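Local coordinates for protein alpha-L-rhamnosidase (Streptomyces avermitilis, PDB 3W5M) that hydrolyses terminal non-reducing alpha-L-rhamnose residues from alpha-L-rhamnosides such as the citrus flavonoids naringin, rutin and hesperidin, and from gum arabic, at residues 661-665 / 702-706; 672-678 / 722-726; 716-720 / 774-780. All blocks are in the same frame, centred on the assembly; numbering follows the deposited sequence.

Interaction 1 of 3, residues 661-665 / 702-706; sequences LTKWL and VPWAL
Two antiparallel helices of the catalytic (alpha/alpha)6 barrel meet where L661 and L665 of helix 658-671 pack against V702, P703 and L706 of helix 698-710. The local axes come within 10.7 Å of each other, their N-to-C directions differ by 157°, and leucine, valine and proline side chains occupy the interval between them. No hydrogen bond joins the two segments, so the contact illustrates how helices can be matched by the shape of their apolar side chains. L665 brings both of its methyls to the same edge of the proline ring: CD2 lies 3.7 Å from P703 CD, while L665 CD1 is 3.8 Å from P703 CG. Its CG stands anti to the carbonyl carbon (chi1 -71°), which sends the fork across the interface. The proline nitrogen makes no bond to the preceding turn, and helix 698-710 is kinked there.

On the next turn, L706 inserts CD1 between the two leucines of the other helix, 3.9 Å from L661 CB and 4.0 Å from L665 CD1. V702 fills the end of the interface with both methyls, CG1 lying 4.3 Å from L661 CB. Its CG2 approaches the indole of W664 obliquely, 4.4 Å from CZ3. The polar ends of the flanking residues are satisfied elsewhere, W664 NE1 by A682 O and T662 OG1 by A658 O one turn back. The W664 side chain lies about 8 Å from that of D643, a rhamnose-binding residue, which places this packing near the sugar site. With I644 of helix 641-654 touching L661 and V715 of helix 713-732 touching L706, the contact is one of the antiparallel helix-to-helix packings from which an (alpha/alpha)6-barrel glycosidase is built.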
loop_
_atom_site.group_PDB
_atom_site.type_symbol
_atom_site.label_atom_id
_atom_site.label_comp_id
_atom_site.label_asym_id
_atom_site.label_seq_id
_atom_site.Cartn_x
_atom_site.Cartn_y
_atom_site.Cartn_z
ATOM N N LEU A 661 3.126 3.342 9.705
ATOM C CA LEU A 661 2.167 2.610 10.549
ATOM C C LEU A 661 1.424 3.494 11.540
ATOM O O LEU A 661 0.295 3.185 11.878
ATOM C CB LEU A 661 2.812 1.378 11.218
ATOM C CG LEU A 661 3.344 0.435 10.138
ATOM C CD1 LEU A 661 4.140 -0.647 10.850
ATOM C CD2 LEU A 661 2.236 -0.148 9.253
ATOM N N THR A 662 2.034 4.596 11.982
ATOM C CA THR A 662 1.285 5.655 12.704
ATOM C C THR A 662 0.084 6.121 11.906
ATOM O O THR A 662 -1.028 6.182 12.422
ATOM C CB THR A 662 2.180 6.862 13.105
ATOM O OG1 THR A 662 3.227 6.401 13.962
ATOM C CG2 THR A 662 1.372 7.944 13.844
ATOM N N LYS A 663 0.309 6.456 10.635
ATOM C CA LYS A 663 -0.753 6.848 9.741
ATOM C C LYS A 663 -1.797 5.728 9.625
ATOM O O LYS A 663 -3.003 5.983 9.731
ATOM C CB LYS A 663 -0.172 7.171 8.344
ATOM C CG LYS A 663 -1.204 7.629 7.339
ATOM C CD LYS A 663 -1.753 6.450 6.576
ATOM C CE LYS A 663 -2.655 6.896 5.451
ATOM N NZ LYS A 663 -3.223 5.703 4.798
ATOM N N TRP A 664 -1.344 4.502 9.415
ATOM C CA TRP A 664 -2.290 3.397 9.230
ATOM C C TRP A 664 -3.138 3.168 10.508
ATOM O O TRP A 664 -4.320 2.855 10.418
ATOM C CB TRP A 664 -1.615 2.098 8.811
ATOM C CG TRP A 664 -2.627 0.987 8.629
ATOM C CD1 TRP A 664 -3.533 0.856 7.616
ATOM C CD2 TRP A 664 -2.867 -0.103 9.530
ATOM N NE1 TRP A 664 -4.305 -0.270 7.820
ATOM C CE2 TRP A 664 -3.907 -0.882 8.976
ATOM C CE3 TRP A 664 -2.296 -0.495 10.739
ATOM C CZ2 TRP A 664 -4.404 -2.031 9.603
ATOM C CZ3 TRP A 664 -2.773 -1.668 11.360
ATOM C CH2 TRP A 664 -3.845 -2.394 10.798
ATOM N N LEU A 665 -2.533 3.315 11.667
ATOM C CA LEU A 665 -3.319 3.120 12.916
ATOM C C LEU A 665 -4.394 4.182 13.081
ATOM O O LEU A 665 -5.437 3.927 13.689
ATOM C CB LEU A 665 -2.400 3.093 14.134
ATOM C CG LEU A 665 -1.529 1.847 14.257
ATOM C CD1 LEU A 665 -0.373 2.148 15.223
ATOM C CD2 LEU A 665 -2.381 0.673 14.715
ATOM N N VAL A 702 0.322 -3.755 16.843
ATOM C CA VAL A 702 1.095 -2.848 15.979
ATOM C C VAL A 702 1.614 -1.599 16.767
ATOM O O VAL A 702 2.790 -1.231 16.631
ATOM C CB VAL A 702 0.325 -2.524 14.685
ATOM C CG1 VAL A 702 1.124 -1.549 13.856
ATOM C CG2 VAL A 702 0.137 -3.801 13.833
ATOM N N PRO A 703 0.766 -0.962 17.608
ATOM C CA PRO A 703 1.340 0.068 18.483
ATOM C C PRO A 703 2.450 -0.481 19.364
ATOM O O PRO A 703 3.482 0.170 19.573
ATOM C CB PRO A 703 0.140 0.538 19.309
ATOM C CG PRO A 703 -1.029 0.289 18.417
ATOM C CD PRO A 703 -0.705 -0.950 17.650
ATOM N N TRP A 704 2.272 -1.703 19.889
ATOM C CA TRP A 704 3.316 -2.258 20.730
ATOM C C TRP A 704 4.598 -2.520 19.958
ATOM O O TRP A 704 5.696 -2.239 20.446
ATOM C CB TRP A 704 2.848 -3.552 21.430
ATOM C CG TRP A 704 3.834 -4.007 22.451
ATOM C CD1 TRP A 704 4.642 -5.107 22.386
ATOM C CD2 TRP A 704 4.144 -3.348 23.691
ATOM N NE1 TRP A 704 5.429 -5.189 23.522
ATOM C CE2 TRP A 704 5.150 -4.126 24.338
ATOM C CE3 TRP A 704 3.669 -2.180 24.322
ATOM C CZ2 TRP A 704 5.699 -3.768 25.581
ATOM C CZ3 TRP A 704 4.214 -1.823 25.574
ATOM C CH2 TRP A 704 5.217 -2.625 26.185
ATOM N N ALA A 705 4.463 -3.056 18.750
ATOM C CA ALA A 705 5.631 -3.274 17.910
ATOM C C ALA A 705 6.375 -1.948 17.619
ATOM O O ALA A 705 7.603 -1.912 17.678
ATOM C CB ALA A 705 5.233 -4.019 16.623
ATOM N N LEU A 706 5.644 -0.864 17.353
ATOM C CA LEU A 706 6.284 0.453 17.115
ATOM C C LEU A 706 6.942 0.949 18.395
ATOM O O LEU A 706 8.039 1.456 18.382
ATOM C CB LEU A 706 5.299 1.496 16.605
ATOM C CG LEU A 706 4.592 1.283 15.254
ATOM C CD1 LEU A 706 3.564 2.358 14.921
ATOM C CD2 LEU A 706 5.609 1.182 14.100
#

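Interaction 2 of 3, residues 672-678 / 722-726; sequences QTSDGAF and SVHAW
F678 lays the CD2 side of its ring over one face of the W726 indole, CD2 coming 3.6 Å from W726 CG. The overlap is oblique, the phenyl and five-membered ring centroids being 5.0 Å apart and their planes at 50°. At the end of the phenyl away from its CB, CZ lies 3.4 Å from S722 OG, which sits in the ring plane and is hydrogen-bonded to A719 O. NE2 of Q672 stands over one face of the same phenyl, toward its rim, and spends two straight N-H bonds in the amide plane: one 3.0 Å across the contact to S722 O (167°), the other 3.0 Å to G676 O within its own loop. These clamp a type I beta turn, T673 to G676, onto helix 713-732 of the (alpha/alpha)6 barrel. S722 O also accepts the helical bond from W726 N, the two donors arriving from opposite faces of its plane. G676, at positive phi, lets the backbones close to 4.9 Å between its CA and A725 CA, and its O receives a CA-H contact of 3.3 Å from W726 CA. A water donating to both D675 O and A725 O links the two backbones, while W726 NE1 is held by D697.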
loop_
_atom_site.group_PDB
_atom_site.type_symbol
_atom_site.label_atom_id
_atom_site.label_comp_id
_atom_site.label_asym_id
_atom_site.label_seq_id
_atom_site.Cartn_x
_atom_site.Cartn_y
_atom_site.Cartn_z
ATOM N N GLN A 672 -12.868 1.641 13.438
ATOM C CA GLN A 672 -13.322 0.820 14.604
ATOM C C GLN A 672 -14.835 0.979 14.766
ATOM O O GLN A 672 -15.376 2.106 14.692
ATOM C CB GLN A 672 -12.553 1.200 15.871
ATOM C CG GLN A 672 -12.735 0.222 17.055
ATOM C CD GLN A 672 -11.830 0.564 18.233
ATOM O OE1 GLN A 672 -11.209 1.611 18.245
ATOM N NE2 GLN A 672 -11.729 -0.341 19.218
ATOM N N THR A 673 -15.545 -0.133 14.958
ATOM C CA THR A 673 -17.009 -0.037 14.959
ATOM C C THR A 673 -17.481 0.585 16.259
ATOM O O THR A 673 -16.708 0.670 17.227
ATOM C CB THR A 673 -17.694 -1.391 14.811
ATOM O OG1 THR A 673 -17.538 -2.125 16.043
ATOM C CG2 THR A 673 -17.109 -2.148 13.624
ATOM N N SER A 674 -18.742 1.021 16.263
ATOM C CA SER A 674 -19.320 1.719 17.411
ATOM C C SER A 674 -19.374 0.813 18.637
ATOM O O SER A 674 -19.472 1.312 19.741
ATOM C CB SER A 674 -20.710 2.234 17.098
ATOM O OG SER A 674 -21.601 1.167 16.779
ATOM N N ASP A 675 -19.332 -0.502 18.461
ATOM C CA ASP A 675 -19.260 -1.382 19.632
ATOM C C ASP A 675 -17.830 -1.849 19.952
ATOM O O ASP A 675 -17.607 -2.778 20.745
ATOM C CB ASP A 675 -20.282 -2.522 19.543
ATOM C CG ASP A 675 -20.010 -3.473 18.407
ATOM O OD1 ASP A 675 -19.482 -3.038 17.365
ATOM O OD2 ASP A 675 -20.336 -4.670 18.552
ATOM N N GLY A 676 -16.860 -1.177 19.340
ATOM C CA GLY A 676 -15.438 -1.323 19.718
ATOM C C GLY A 676 -14.667 -2.402 18.984
ATOM O O GLY A 676 -13.536 -2.741 19.360
ATOM N N ALA A 677 -15.259 -2.972 17.932
ATOM C CA ALA A 677 -14.568 -4.017 17.209
ATOM C C ALA A 677 -13.612 -3.388 16.164
ATOM O O ALA A 677 -14.049 -2.584 15.340
ATOM C CB ALA A 677 -15.578 -4.954 16.528
ATOM N N PHE A 678 -12.336 -3.769 16.206
ATOM C CA PHE A 678 -11.446 -3.494 15.058
ATOM C C PHE A 678 -11.897 -4.322 13.828
ATOM O O PHE A 678 -12.274 -5.490 13.963
ATOM C CB PHE A 678 -10.003 -3.806 15.443
ATOM C CG PHE A 678 -9.386 -2.808 16.412
ATOM C CD1 PHE A 678 -9.351 -1.440 16.099
ATOM C CD2 PHE A 678 -8.813 -3.227 17.622
ATOM C CE1 PHE A 678 -8.776 -0.514 16.974
ATOM C CE2 PHE A 678 -8.210 -2.302 18.480
ATOM C CZ PHE A 678 -8.198 -0.941 18.152
ATOM N N SER A 722 -8.677 3.041 22.239
ATOM C CA SER A 722 -9.233 2.069 21.262
ATOM C C SER A 722 -8.984 0.626 21.719
ATOM O O SER A 722 -9.815 -0.244 21.482
ATOM C CB SER A 722 -8.663 2.282 19.845
ATOM O OG SER A 722 -7.288 1.944 19.795
ATOM N N VAL A 723 -7.855 0.403 22.397
ATOM C CA VAL A 723 -7.481 -0.911 22.937
ATOM C C VAL A 723 -8.474 -1.286 24.062
ATOM O O VAL A 723 -8.996 -2.397 24.069
ATOM C CB VAL A 723 -6.017 -0.922 23.431
ATOM C CG1 VAL A 723 -5.704 -2.157 24.287
ATOM C CG2 VAL A 723 -5.058 -0.873 22.238
ATOM N N HIS A 724 -8.740 -0.342 24.970
ATOM C CA HIS A 724 -9.776 -0.521 26.014
ATOM C C HIS A 724 -11.108 -0.920 25.390
ATOM O O HIS A 724 -11.752 -1.874 25.854
ATOM C CB HIS A 724 -9.934 0.740 26.898
ATOM C CG HIS A 724 -10.879 0.562 28.056
ATOM N ND1 HIS A 724 -10.453 0.202 29.320
ATOM C CD2 HIS A 724 -12.227 0.677 28.137
ATOM C CE1 HIS A 724 -11.495 0.109 30.131
ATOM N NE2 HIS A 724 -12.587 0.391 29.439
ATOM N N ALA A 725 -11.525 -0.213 24.333
ATOM C CA ALA A 725 -12.805 -0.483 23.708
ATOM C C ALA A 725 -12.829 -1.866 23.050
ATOM O O ALA A 725 -13.871 -2.517 23.031
ATOM C CB ALA A 725 -13.163 0.603 22.709
ATOM N N TRP A 726 -11.676 -2.299 22.518
ATOM C CA TRP A 726 -11.522 -3.612 21.876
ATOM C C TRP A 726 -11.659 -4.687 22.939
ATOM O O TRP A 726 -12.387 -5.667 22.726
ATOM C CB TRP A 726 -10.161 -3.694 21.189
ATOM C CG TRP A 726 -9.698 -4.998 20.620
ATOM C CD1 TRP A 726 -8.498 -5.595 20.858
ATOM C CD2 TRP A 726 -10.347 -5.792 19.620
ATOM N NE1 TRP A 726 -8.347 -6.712 20.084
ATOM C CE2 TRP A 726 -9.487 -6.880 19.336
ATOM C CE3 TRP A 726 -11.585 -5.700 18.949
ATOM C CZ2 TRP A 726 -9.805 -7.877 18.407
ATOM C CZ3 TRP A 726 -11.922 -6.731 18.018
ATOM C CH2 TRP A 726 -11.028 -7.796 17.772
HETATM O O HOH W 1 -16.422 -1.640 23.459
#

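Interaction 3 of 3, residues 716-720 / 774-780; sequences LADAL and MATELGK
L720 turns CG anti to its own nitrogen (chi1 -167°) and meets the extended chain of M774 (chi2 -177°), the two side chains running antiparallel alongside one another. The fork of L720 then divides its contacts: CD1 lies 4.0 Å from M774 CB, and CD2 packs 3.7 Å from K780 CD, on the aliphatic part of that lysine. One turn earlier, L716 crosses the thioether chain, its CD2 lying 3.9 Å from M774 CG. L778 fills the groove between L716 and L720, with CD1 4.0 Å from L720 CD2 and 3.8 Å from A717 CA.

K780 reaches L720 because of the way helix 756-777 ends. G779 takes positive phi in a Schellman motif, closed by K780 N to A775 O at 2.7 Å and G779 N to T776 O at 3.1 Å, which folds the lysine back beside L720. E777 touches L716 with its CB, but its carboxylate leads away, OE1 being hydrogen-bonded to Y707 OH. Around this meeting of helices 713-732 and 756-777, helix 698-710 supplies Y707 against L716 and V700 and W704 against M774, while R669 of helix 658-671 lies against A719.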
loop_
_atom_site.group_PDB
_atom_site.type_symbol
_atom_site.label_atom_id
_atom_site.label_comp_id
_atom_site.label_asym_id
_atom_site.label_seq_id
_atom_site.Cartn_x
_atom_site.Cartn_y
_atom_site.Cartn_z
ATOM N N LEU A 716 1.532 4.767 21.758
ATOM C CA LEU A 716 0.787 4.046 22.803
ATOM C C LEU A 716 -0.333 4.888 23.387
ATOM O O LEU A 716 -1.467 4.418 23.534
ATOM C CB LEU A 716 1.718 3.582 23.921
ATOM C CG LEU A 716 2.857 2.624 23.594
ATOM C CD1 LEU A 716 3.534 2.266 24.906
ATOM C CD2 LEU A 716 2.362 1.368 22.863
ATOM N N ALA A 717 -0.031 6.143 23.719
ATOM C CA ALA A 717 -1.066 7.023 24.256
ATOM C C ALA A 717 -2.273 7.150 23.303
ATOM O O ALA A 717 -3.417 7.138 23.731
ATOM C CB ALA A 717 -0.476 8.379 24.640
ATOM N N ASP A 718 -2.018 7.220 22.000
ATOM C CA ASP A 718 -3.084 7.412 21.039
ATOM C C ASP A 718 -3.889 6.131 20.788
ATOM O O ASP A 718 -5.022 6.209 20.337
ATOM C CB ASP A 718 -2.497 7.924 19.701
ATOM C CG ASP A 718 -2.042 9.380 19.774
ATOM O OD1 ASP A 718 -2.418 10.118 20.718
ATOM O OD2 ASP A 718 -1.299 9.807 18.860
ATOM N N ALA A 719 -3.296 4.972 21.095
ATOM C CA ALA A 719 -3.894 3.652 20.827
ATOM C C ALA A 719 -4.667 3.164 22.049
ATOM O O ALA A 719 -5.671 2.479 21.912
ATOM C CB ALA A 719 -2.808 2.637 20.476
ATOM N N LEU A 720 -4.232 3.557 23.242
ATOM C CA LEU A 720 -4.773 2.891 24.449
ATOM C C LEU A 720 -6.312 2.936 24.619
ATOM O O LEU A 720 -6.893 1.898 24.897
ATOM C CB LEU A 720 -3.978 3.248 25.737
ATOM C CG LEU A 720 -4.271 2.376 26.968
ATOM C CD1 LEU A 720 -3.998 0.895 26.719
ATOM C CD2 LEU A 720 -3.492 2.888 28.180
ATOM N N MET A 774 1.205 -1.518 28.151
ATOM C CA MET A 774 1.030 -0.126 27.681
ATOM C C MET A 774 0.695 0.817 28.835
ATOM O O MET A 774 1.297 1.895 28.956
ATOM C CB MET A 774 -0.090 -0.027 26.640
ATOM C CG MET A 774 0.228 -0.732 25.331
ATOM S SD MET A 774 -1.112 -0.489 24.150
ATOM C CE MET A 774 -0.546 -1.512 22.793
ATOM N N ALA A 775 -0.281 0.420 29.663
ATOM C CA ALA A 775 -0.704 1.230 30.809
ATOM C C ALA A 775 0.515 1.514 31.664
ATOM O O ALA A 775 0.723 2.657 32.119
ATOM C CB ALA A 775 -1.780 0.499 31.618
ATOM N N THR A 776 1.320 0.472 31.870
ATOM C CA THR A 776 2.541 0.536 32.672
ATOM C C THR A 776 3.555 1.528 32.074
ATOM O O THR A 776 4.033 2.416 32.771
ATOM C CB THR A 776 3.155 -0.872 32.863
ATOM O OG1 THR A 776 2.226 -1.686 33.595
ATOM C CG2 THR A 776 4.461 -0.833 33.621
ATOM N N GLU A 777 3.864 1.396 30.789
ATOM C CA GLU A 777 4.779 2.352 30.151
ATOM C C GLU A 777 4.308 3.796 30.230
ATOM O O GLU A 777 5.121 4.713 30.319
ATOM C CB GLU A 777 5.060 1.961 28.700
ATOM C CG GLU A 777 5.737 0.592 28.556
ATOM C CD GLU A 777 7.107 0.503 29.230
ATOM O OE1 GLU A 777 7.979 1.353 28.961
ATOM O OE2 GLU A 777 7.325 -0.426 30.032
ATOM N N LEU A 778 3.000 4.005 30.190
ATOM C CA LEU A 778 2.434 5.357 30.227
ATOM C C LEU A 778 2.207 5.885 31.647
ATOM O O LEU A 778 1.652 6.967 31.801
ATOM C CB LEU A 778 1.107 5.402 29.471
ATOM C CG LEU A 778 1.174 5.129 27.961
ATOM C CD1 LEU A 778 -0.227 4.977 27.389
ATOM C CD2 LEU A 778 1.893 6.271 27.284
ATOM N N GLY A 779 2.609 5.115 32.666
ATOM C CA GLY A 779 2.378 5.482 34.077
ATOM C C GLY A 779 0.909 5.526 34.449
ATOM O O GLY A 779 0.519 6.248 35.350
ATOM N N LYS A 780 0.083 4.759 33.746
ATOM C CA LYS A 780 -1.336 4.665 34.052
ATOM C C LYS A 780 -1.562 3.461 34.968
ATOM O O LYS A 780 -0.636 2.692 35.225
ATOM C CB LYS A 780 -2.156 4.526 32.769
ATOM C CG LYS A 780 -2.246 5.796 31.936
ATOM C CD LYS A 780 -3.164 5.588 30.744
ATOM C CE LYS A 780 -3.405 6.893 29.997
ATOM N NZ LYS A 780 -4.621 7.621 30.460
#

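Read from the N terminus, helix 658-671 contributes first to interaction 1, and the loop that follows it gives the first half of interaction 2. Helix 698-710 then completes interaction 1, closing a span of 36 residues that includes the loop. Helix 713-732 next opens interaction 3 at 716-720 and completes interaction 2 at 722-726; the end of helix 756-777 and the turn after it close interaction 3. Interactions 1 and 2 thus cross along the chain, as do 2 and 3, whereas 1 and 3 follow in series. In space interactions 1 and 3 touch, P703 CG lying 3.6 Å from A719 CB, and together the three contacts join four helices and one loop of the barrel.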